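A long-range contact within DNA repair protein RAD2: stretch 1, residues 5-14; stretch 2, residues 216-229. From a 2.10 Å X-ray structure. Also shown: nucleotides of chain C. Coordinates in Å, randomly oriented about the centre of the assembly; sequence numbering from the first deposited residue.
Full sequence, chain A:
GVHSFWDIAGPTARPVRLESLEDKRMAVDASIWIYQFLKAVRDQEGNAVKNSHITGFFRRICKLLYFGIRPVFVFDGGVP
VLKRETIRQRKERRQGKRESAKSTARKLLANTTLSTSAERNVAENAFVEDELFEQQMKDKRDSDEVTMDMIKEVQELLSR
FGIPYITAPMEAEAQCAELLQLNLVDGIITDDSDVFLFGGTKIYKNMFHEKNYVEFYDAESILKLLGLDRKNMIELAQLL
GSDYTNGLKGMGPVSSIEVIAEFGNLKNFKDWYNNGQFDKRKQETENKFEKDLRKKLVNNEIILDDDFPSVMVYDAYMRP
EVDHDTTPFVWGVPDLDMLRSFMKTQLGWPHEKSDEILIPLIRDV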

ATOM      1  N   PHE A   5     -11.305  10.697   3.022  1.00 14.97           N
ATOM      2  CA  PHE A   5     -11.849  11.953   2.545  1.00 21.51           C
ATOM      3  C   PHE A   5     -10.902  13.144   2.733  1.00 26.50           C
ATOM      4  O   PHE A   5     -10.861  14.046   1.893  1.00 24.44           O
ATOM      5  CB  PHE A   5     -13.199  12.272   3.175  1.00 17.64           C
ATOM      6  CG  PHE A   5     -13.843  13.470   2.568  1.00 24.95           C
ATOM      7  CD1 PHE A   5     -14.347  13.412   1.274  1.00 38.33           C
ATOM      8  CD2 PHE A   5     -13.878  14.677   3.246  1.00 26.81           C
ATOM      9  CE1 PHE A   5     -14.913  14.535   0.684  1.00 36.20           C
ATOM     10  CE2 PHE A   5     -14.449  15.801   2.667  1.00 28.70           C
ATOM     11  CZ  PHE A   5     -14.969  15.726   1.387  1.00 29.23           C
ATOM     12  N   TRP A   6     -10.155  13.154   3.833  1.00 20.08           N
ATOM     13  CA  TRP A   6      -9.230  14.255   4.079  1.00 25.40           C
ATOM     14  C   TRP A   6      -8.099  14.242   3.055  1.00 21.42           C
ATOM     15  O   TRP A   6      -7.547  15.289   2.734  1.00 24.44           O
ATOM     16  CB  TRP A   6      -8.693  14.223   5.511  1.00 19.01           C
ATOM     17  CG  TRP A   6      -9.729  14.630   6.525  1.00 22.50           C
ATOM     18  CD1 TRP A   6     -10.283  13.843   7.504  1.00 19.45           C
ATOM     19  CD2 TRP A   6     -10.354  15.914   6.647  1.00 16.26           C
ATOM     20  NE1 TRP A   6     -11.203  14.562   8.223  1.00 23.33           N
ATOM     21  CE2 TRP A   6     -11.265  15.839   7.724  1.00 20.55           C
ATOM     22  CE3 TRP A   6     -10.229  17.127   5.953  1.00 20.44           C
ATOM     23  CZ2 TRP A   6     -12.042  16.929   8.128  1.00 20.21           C
ATOM     24  CZ3 TRP A   6     -10.997  18.205   6.350  1.00 19.50           C
ATOM     25  CH2 TRP A   6     -11.894  18.103   7.432  1.00 23.64           C
ATOM     26  N   ASP A   7      -7.775  13.062   2.528  1.00 22.29           N
ATOM     27  CA  ASP A   7      -6.800  12.957   1.442  1.00 26.91           C
ATOM     28  C   ASP A   7      -7.312  13.677   0.203  1.00 30.23           C
ATOM     29  O   ASP A   7      -6.543  14.278  -0.551  1.00 29.87           O
ATOM     30  CB  ASP A   7      -6.522  11.500   1.086  1.00 30.10           C
ATOM     31  CG  ASP A   7      -5.812  10.750   2.194  1.00 38.57           C
ATOM     32  OD1 ASP A   7      -5.147  11.402   3.029  1.00 40.59           O
ATOM     33  OD2 ASP A   7      -5.915   9.507   2.219  1.00 45.55           O
ATOM     34  N   ILE A   8      -8.624  13.615  -0.003  1.00 20.38           N
ATOM     35  CA  ILE A   8      -9.235  14.267  -1.153  1.00 24.42           C
ATOM     36  C   ILE A   8      -9.406  15.773  -0.913  1.00 23.81           C
ATOM     37  O   ILE A   8      -9.167  16.574  -1.812  1.00 21.15           O
ATOM     38  CB  ILE A   8     -10.588  13.606  -1.514  1.00 20.29           C
ATOM     39  CG1 ILE A   8     -10.354  12.169  -2.002  1.00 22.05           C
ATOM     40  CG2 ILE A   8     -11.311  14.408  -2.576  1.00 19.09           C
ATOM     41  CD1 ILE A   8     -11.612  11.298  -1.992  1.00 18.86           C
ATOM     42  N   ALA A   9      -9.803  16.162   0.297  1.00 19.90           N
ATOM     43  CA  ALA A   9     -10.065  17.580   0.579  1.00 22.17           C
ATOM     44  C   ALA A   9      -8.802  18.374   0.947  1.00 17.00           C
ATOM     45  O   ALA A   9      -8.771  19.605   0.809  1.00 15.38           O
ATOM     46  CB  ALA A   9     -11.133  17.727   1.663  1.00 18.81           C
ATOM     47  N   GLY A  10      -7.778  17.658   1.417  1.00 23.22           N
ATOM     48  CA  GLY A  10      -6.524  18.246   1.875  1.00 23.04           C
ATOM     49  C   GLY A  10      -5.983  19.417   1.072  1.00 26.54           C
ATOM     50  O   GLY A  10      -5.785  20.499   1.630  1.00 29.14           O
ATOM     51  N   PRO A  11      -5.763  19.225  -0.245  1.00 30.23           N
ATOM     52  CA  PRO A  11      -5.156  20.307  -1.028  1.00 25.38           C
ATOM     53  C   PRO A  11      -6.000  21.566  -1.101  1.00 26.10           C
ATOM     54  O   PRO A  11      -5.490  22.567  -1.589  1.00 25.86           O
ATOM     55  CB  PRO A  11      -4.978  19.692  -2.432  1.00 24.34           C
ATOM     56  CG  PRO A  11      -5.866  18.509  -2.464  1.00 35.18           C
ATOM     57  CD  PRO A  11      -5.947  18.001  -1.050  1.00 28.12           C
ATOM     58  N   THR A  12      -7.241  21.547  -0.615  1.00 19.46           N
ATOM     59  CA  THR A  12      -8.010  22.791  -0.597  1.00 19.28           C
ATOM     60  C   THR A  12      -7.875  23.515   0.744  1.00 19.12           C
ATOM     61  O   THR A  12      -8.453  24.585   0.938  1.00 23.24           O
ATOM     62  CB  THR A  12      -9.489  22.550  -0.868  1.00 22.45           C
ATOM     63  OG1 THR A  12     -10.063  21.880   0.263  1.00 24.97           O
ATOM     64  CG2 THR A  12      -9.670  21.690  -2.148  1.00 19.43           C
ATOM     65  N   ALA A  13      -7.143  22.913   1.676  1.00 23.72           N
ATOM     66  CA  ALA A  13      -7.032  23.485   3.021  1.00 21.63           C
ATOM     67  C   ALA A  13      -6.250  24.786   2.961  1.00 29.59           C
ATOM     68  O   ALA A  13      -5.260  24.890   2.229  1.00 25.04           O
ATOM     69  CB  ALA A  13      -6.330  22.526   3.950  1.00 26.92           C
ATOM     70  N   ARG A  14      -6.682  25.760   3.751  1.00 29.23           N
ATOM     71  CA  ARG A  14      -5.953  27.014   3.881  1.00 29.08           C
ATOM     72  C   ARG A  14      -5.536  27.246   5.332  1.00 31.52           C
ATOM     73  O   ARG A  14      -6.377  27.237   6.238  1.00 27.63           O
ATOM     74  CB  ARG A  14      -6.804  28.174   3.372  1.00 31.12           C
ATOM     75  CG  ARG A  14      -7.024  28.127   1.868  1.00 34.33           C
ATOM     76  CD  ARG A  14      -5.813  28.673   1.106  1.00 37.86           C
ATOM     77  NE  ARG A  14      -5.795  30.141   1.089  1.00 52.40           N
ATOM     78  CZ  ARG A  14      -6.601  30.890   0.335  1.00 52.35           C
ATOM     79  NH1 ARG A  14      -7.496  30.308  -0.457  1.00 49.20           N
ATOM     80  NH2 ARG A  14      -6.520  32.221   0.368  1.00 42.16           N
ATOM     81  N   PHE A 216      -8.202  25.488   7.713  1.00 20.48           N
ATOM     82  CA  PHE A 216      -9.562  25.917   7.402  1.00 20.89           C
ATOM     83  C   PHE A 216     -10.058  25.282   6.093  1.00 26.60           C
ATOM     84  O   PHE A 216      -9.333  25.266   5.100  1.00 22.47           O
ATOM     85  CB  PHE A 216      -9.607  27.433   7.296  1.00 23.19           C
ATOM     86  CG  PHE A 216     -10.912  27.972   6.785  1.00 22.84           C
ATOM     87  CD1 PHE A 216     -12.029  28.017   7.605  1.00 23.29           C
ATOM     88  CD2 PHE A 216     -11.015  28.456   5.485  1.00 29.93           C
ATOM     89  CE1 PHE A 216     -13.233  28.527   7.143  1.00 22.80           C
ATOM     90  CE2 PHE A 216     -12.213  28.966   5.013  1.00 24.87           C
ATOM     91  CZ  PHE A 216     -13.324  29.004   5.845  1.00 25.00           C
ATOM     92  N   TYR A 217     -11.284  24.758   6.105  1.00 21.15           N
ATOM     93  CA  TYR A 217     -11.879  24.153   4.912  1.00 21.27           C
ATOM     94  C   TYR A 217     -13.256  24.726   4.706  1.00 22.01           C
ATOM     95  O   TYR A 217     -14.014  24.905   5.667  1.00 20.80           O
ATOM     96  CB  TYR A 217     -12.051  22.640   5.087  1.00 16.13           C
ATOM     97  CG  TYR A 217     -10.771  21.853   5.188  1.00 17.88           C
ATOM     98  CD1 TYR A 217     -10.084  21.748   6.395  1.00 17.39           C
ATOM     99  CD2 TYR A 217     -10.259  21.195   4.087  1.00 16.85           C
ATOM    100  CE1 TYR A 217      -8.902  21.015   6.489  1.00 19.23           C
ATOM    101  CE2 TYR A 217      -9.081  20.455   4.171  1.00 22.20           C
ATOM    102  CZ  TYR A 217      -8.412  20.366   5.373  1.00 19.51           C
ATOM    103  OH  TYR A 217      -7.239  19.633   5.443  1.00 19.92           O
ATOM    104  N   ASP A 218     -13.617  24.986   3.459  1.00 21.23           N
ATOM    105  CA  ASP A 218     -15.015  25.299   3.211  1.00 25.65           C
ATOM    106  C   ASP A 218     -15.597  24.630   1.966  1.00 23.53           C
ATOM    107  O   ASP A 218     -14.875  24.310   1.016  1.00 21.07           O
ATOM    108  CB  ASP A 218     -15.276  26.810   3.263  1.00 39.58           C
ATOM    109  CG  ASP A 218     -14.947  27.499   1.993  1.00 34.67           C
ATOM    110  OD1 ASP A 218     -13.791  27.931   1.845  1.00 45.15           O
ATOM    111  OD2 ASP A 218     -15.851  27.620   1.151  1.00 42.89           O
ATOM    112  N   ALA A 219     -16.908  24.409   2.006  1.00 21.12           N
ATOM    113  CA  ALA A 219     -17.617  23.650   0.988  1.00 28.09           C
ATOM    114  C   ALA A 219     -17.503  24.325  -0.369  1.00 29.93           C
ATOM    115  O   ALA A 219     -17.441  23.653  -1.398  1.00 22.77           O
ATOM    116  CB  ALA A 219     -19.090  23.473   1.386  1.00 27.80           C
ATOM    117  N   GLU A 220     -17.456  25.657  -0.361  1.00 27.93           N
ATOM    118  CA  GLU A 220     -17.383  26.425  -1.602  1.00 25.68           C
ATOM    119  C   GLU A 220     -16.066  26.168  -2.341  1.00 23.55           C
ATOM    120  O   GLU A 220     -16.053  26.022  -3.562  1.00 26.85           O
ATOM    121  CB  GLU A 220     -17.576  27.914  -1.315  1.00 31.27           C
ATOM    122  CG  GLU A 220     -18.150  28.706  -2.477  1.00 39.86           C
ATOM    123  CD  GLU A 220     -18.357  30.174  -2.129  1.00 46.25           C
ATOM    124  N   SER A 221     -14.965  26.088  -1.600  1.00 18.09           N
ATOM    125  CA  SER A 221     -13.670  25.779  -2.194  1.00 20.54           C
ATOM    126  C   SER A 221     -13.625  24.330  -2.662  1.00 25.78           C
ATOM    127  O   SER A 221     -13.034  24.018  -3.694  1.00 19.89           O
ATOM    128  CB  SER A 221     -12.536  26.027  -1.197  1.00 20.64           C
ATOM    129  OG  SER A 221     -12.557  27.366  -0.754  1.00 31.30           O
ATOM    130  N   ILE A 222     -14.232  23.437  -1.894  1.00 22.91           N
ATOM    131  CA  ILE A 222     -14.263  22.037  -2.298  1.00 24.39           C
ATOM    132  C   ILE A 222     -15.026  21.924  -3.622  1.00 18.68           C
ATOM    133  O   ILE A 222     -14.575  21.255  -4.541  1.00 21.76           O
ATOM    134  CB  ILE A 222     -14.888  21.152  -1.211  1.00 25.09           C
ATOM    135  CG1 ILE A 222     -13.933  21.046  -0.015  1.00 23.32           C
ATOM    136  CG2 ILE A 222     -15.225  19.758  -1.762  1.00 18.04           C
ATOM    137  CD1 ILE A 222     -14.517  20.300   1.177  1.00 19.98           C
ATOM    138  N   LEU A 223     -16.164  22.613  -3.710  1.00 21.20           N
ATOM    139  CA  LEU A 223     -16.957  22.676  -4.939  1.00 24.72           C
ATOM    140  C   LEU A 223     -16.157  23.292  -6.085  1.00 27.43           C
ATOM    141  O   LEU A 223     -15.973  22.661  -7.126  1.00 26.39           O
ATOM    142  CB  LEU A 223     -18.226  23.503  -4.711  1.00 22.00           C
ATOM    143  CG  LEU A 223     -19.522  23.164  -5.464  1.00 34.16           C
ATOM    144  CD1 LEU A 223     -20.306  24.424  -5.758  1.00 34.01           C
ATOM    145  CD2 LEU A 223     -19.298  22.347  -6.733  1.00 30.76           C
ATOM    146  N   LYS A 224     -15.686  24.523  -5.889  1.00 26.19           N
ATOM    147  CA  LYS A 224     -14.954  25.239  -6.929  1.00 29.60           C
ATOM    148  C   LYS A 224     -13.682  24.541  -7.367  1.00 26.57           C
ATOM    149  O   LYS A 224     -13.386  24.498  -8.553  1.00 30.62           O
ATOM    150  CB  LYS A 224     -14.610  26.660  -6.482  1.00 28.28           C
ATOM    151  CG  LYS A 224     -15.776  27.617  -6.517  1.00 37.61           C
ATOM    152  CD  LYS A 224     -15.377  28.989  -5.964  1.00 50.21           C
ATOM    153  CE  LYS A 224     -16.593  29.902  -5.824  1.00 40.70           C
ATOM    154  NZ  LYS A 224     -16.246  31.167  -5.125  1.00 58.45           N
ATOM    155  N   LEU A 225     -12.915  24.004  -6.424  1.00 24.81           N
ATOM    156  CA  LEU A 225     -11.616  23.443  -6.790  1.00 20.49           C
ATOM    157  C   LEU A 225     -11.649  21.952  -7.129  1.00 29.57           C
ATOM    158  O   LEU A 225     -10.817  21.470  -7.902  1.00 24.59           O
ATOM    159  CB  LEU A 225     -10.589  23.713  -5.692  1.00 26.08           C
ATOM    160  CG  LEU A 225     -10.521  25.166  -5.220  1.00 31.99           C
ATOM    161  CD1 LEU A 225      -9.477  25.332  -4.111  1.00 27.98           C
ATOM    162  CD2 LEU A 225     -10.250  26.109  -6.394  1.00 38.96           C
ATOM    163  N   LEU A 226     -12.593  21.214  -6.553  1.00 28.36           N
ATOM    164  CA  LEU A 226     -12.626  19.765  -6.761  1.00 27.34           C
ATOM    165  C   LEU A 226     -13.853  19.318  -7.550  1.00 27.35           C
ATOM    166  O   LEU A 226     -13.929  18.171  -8.003  1.00 28.61           O
ATOM    167  CB  LEU A 226     -12.563  19.022  -5.425  1.00 27.60           C
ATOM    168  CG  LEU A 226     -11.277  19.210  -4.620  1.00 31.25           C
ATOM    169  CD1 LEU A 226     -11.427  18.606  -3.235  1.00 23.55           C
ATOM    170  CD2 LEU A 226     -10.105  18.581  -5.350  1.00 35.70           C
ATOM    171  N   GLY A 227     -14.809  20.225  -7.718  1.00 22.17           N
ATOM    172  CA  GLY A 227     -15.997  19.911  -8.483  1.00 28.13           C
ATOM    173  C   GLY A 227     -16.940  19.039  -7.684  1.00 30.84           C
ATOM    174  O   GLY A 227     -17.785  18.371  -8.264  1.00 26.22           O
ATOM    175  N   LEU A 228     -16.802  19.049  -6.358  1.00 24.18           N
ATOM    176  CA  LEU A 228     -17.629  18.184  -5.515  1.00 23.35           C
ATOM    177  C   LEU A 228     -18.674  18.977  -4.757  1.00 25.45           C
ATOM    178  O   LEU A 228     -18.331  19.863  -3.956  1.00 27.30           O
ATOM    179  CB  LEU A 228     -16.760  17.382  -4.537  1.00 18.15           C
ATOM    180  CG  LEU A 228     -15.735  16.451  -5.196  1.00 24.57           C
ATOM    181  CD1 LEU A 228     -14.813  15.785  -4.168  1.00 23.09           C
ATOM    182  CD2 LEU A 228     -16.453  15.401  -6.029  1.00 20.75           C
ATOM    183  N   ASP A 229     -19.949  18.676  -5.002  1.00 21.82           N
ATOM    184  CA  ASP A 229     -20.999  19.283  -4.189  1.00 24.38           C
ATOM    185  C   ASP A 229     -21.399  18.332  -3.059  1.00 20.54           C
ATOM    186  O   ASP A 229     -20.785  17.274  -2.888  1.00 21.94           O
ATOM    187  CB  ASP A 229     -22.208  19.719  -5.030  1.00 23.86           C
ATOM    188  CG  ASP A 229     -22.938  18.551  -5.689  1.00 30.64           C
ATOM    189  OD1 ASP A 229     -22.648  17.368  -5.385  1.00 30.87           O
ATOM    190  OD2 ASP A 229     -23.828  18.824  -6.522  1.00 38.00           O
TER
ATOM    191  P    DA C   5     -11.983  10.991  10.092  1.00 35.24           P
ATOM    192  OP1  DA C   5     -12.562  12.203   9.435  1.00 25.11           O
ATOM    193  OP2  DA C   5     -12.229   9.639   9.515  1.00 29.29           O
ATOM    194  O5'  DA C   5     -10.388  11.128  10.251  1.00 32.65           O
ATOM    195  C5'  DA C   5      -9.853  12.255  10.978  1.00 32.20           C
ATOM    196  C4'  DA C   5      -8.339  12.265  10.940  1.00 31.49           C
ATOM    197  O4'  DA C   5      -7.826  11.214  11.796  1.00 27.49           O
ATOM    198  C3'  DA C   5      -7.708  12.048   9.565  1.00 33.83           C
ATOM    199  O3'  DA C   5      -6.663  13.004   9.419  1.00 36.03           O
ATOM    200  C2'  DA C   5      -7.189  10.603   9.618  1.00 31.77           C
ATOM    201  C1'  DA C   5      -6.871  10.432  11.103  1.00 35.43           C
ATOM    202  N9   DA C   5      -7.008   9.086  11.664  1.00 35.57           N
ATOM    203  C8   DA C   5      -8.082   8.234  11.548  1.00 28.64           C
ATOM    204  N7   DA C   5      -7.922   7.098  12.194  1.00 34.06           N
ATOM    205  C5   DA C   5      -6.665   7.218  12.786  1.00 28.90           C
ATOM    206  C6   DA C   5      -5.908   6.347  13.603  1.00 31.17           C
ATOM    207  N6   DA C   5      -6.342   5.136  13.985  1.00 31.16           N
ATOM    208  N1   DA C   5      -4.691   6.776  14.018  1.00 32.31           N
ATOM    209  C2   DA C   5      -4.267   7.989  13.643  1.00 28.00           C
ATOM    210  N3   DA C   5      -4.886   8.890  12.875  1.00 31.91           N
ATOM    211  C4   DA C   5      -6.091   8.438  12.473  1.00 32.86           C
HETATM  212  O   HOH W   1     -11.744  24.114   1.530  1.00 24.92           O
HETATM  213  O   HOH W   2      -9.957  25.996   2.543  1.00 30.83           O

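The direct hydrogen bonds between the stretches are both backbone bonds, and they close one antiparallel pair. R14 N donates to F216 O at 3.0 Å, nearly straight at 173°, and F216 N donates to R14 O at 2.9 Å. The side chains of R14 and F216 leave on the same face of the sheet, and their ends lead away from the contact. A13 CA lies 3.6 Å from F216 O, a CA-H...O contact just before the paired residue.

The aromatic centre is Y217, which gives up more area to the contact than any other residue. With chi1 in m, its ring is clasped between two neighbours. W6 directs the edge of its six-membered ring at one face, with centroids 4.7 Å apart and planes at 62°; the closest atoms are W6 CZ3 and Y217 CE1, at 3.5 Å. A13 covers the opposite face, A13 CB only 3.3 Å from Y217 CZ, a spacing that suits a side chain as short as a methyl. The ring edge meets the backbone of the first stretch: A9 O is 3.5 Å from Y217 CE2, and G10 CA is 3.9 Å from Y217 OH. The same indole uses its polar atom elsewhere, W6 NE1 donating to OP1 of DA5 in chain C at 3.0 Å, so one residue joins protein packing to DNA contact.

Aliphatic packing links the first helix and the turn after it to the second helix and the loop that follows it. The helix axes stay 12.2 Å apart at closest approach and cross at 70°; side chains fill the gap. I8 CG2 approaches L228 CD1 at 4.1 Å and L226 CD1 at 4.3 Å, while A9 CB sits 4.3 Å from I222 CD1. L226, pointing toward the first stretch, also brings L226 CD1 to 3.4 Å from I8 O and 3.7 Å from T12 CG2.

T12 is buried, with chi1 in p. Its methyl reaches the leucines, T12 CG2 lying 4.1 Å from L225 CD1, while T12 OG1 donates to A9 O at 2.7 Å, within its own stretch. T12 OG1 also accepts from water 1 at 3.1 Å, and water 1 in turn accepts from D218 N at 2.8 Å, bridging the stretches. D218 caps the second helix, S221 N donating to D218 OD2 at 3.3 Å; in a separate side-chain bond, S221 OG donates to D218 OD1 at 2.9 Å. The rule is economical: one backbone pair joins R14 to F216, one clasped ring and aliphatic contacts fill the interior, and T12's buried hydroxyl finds partners.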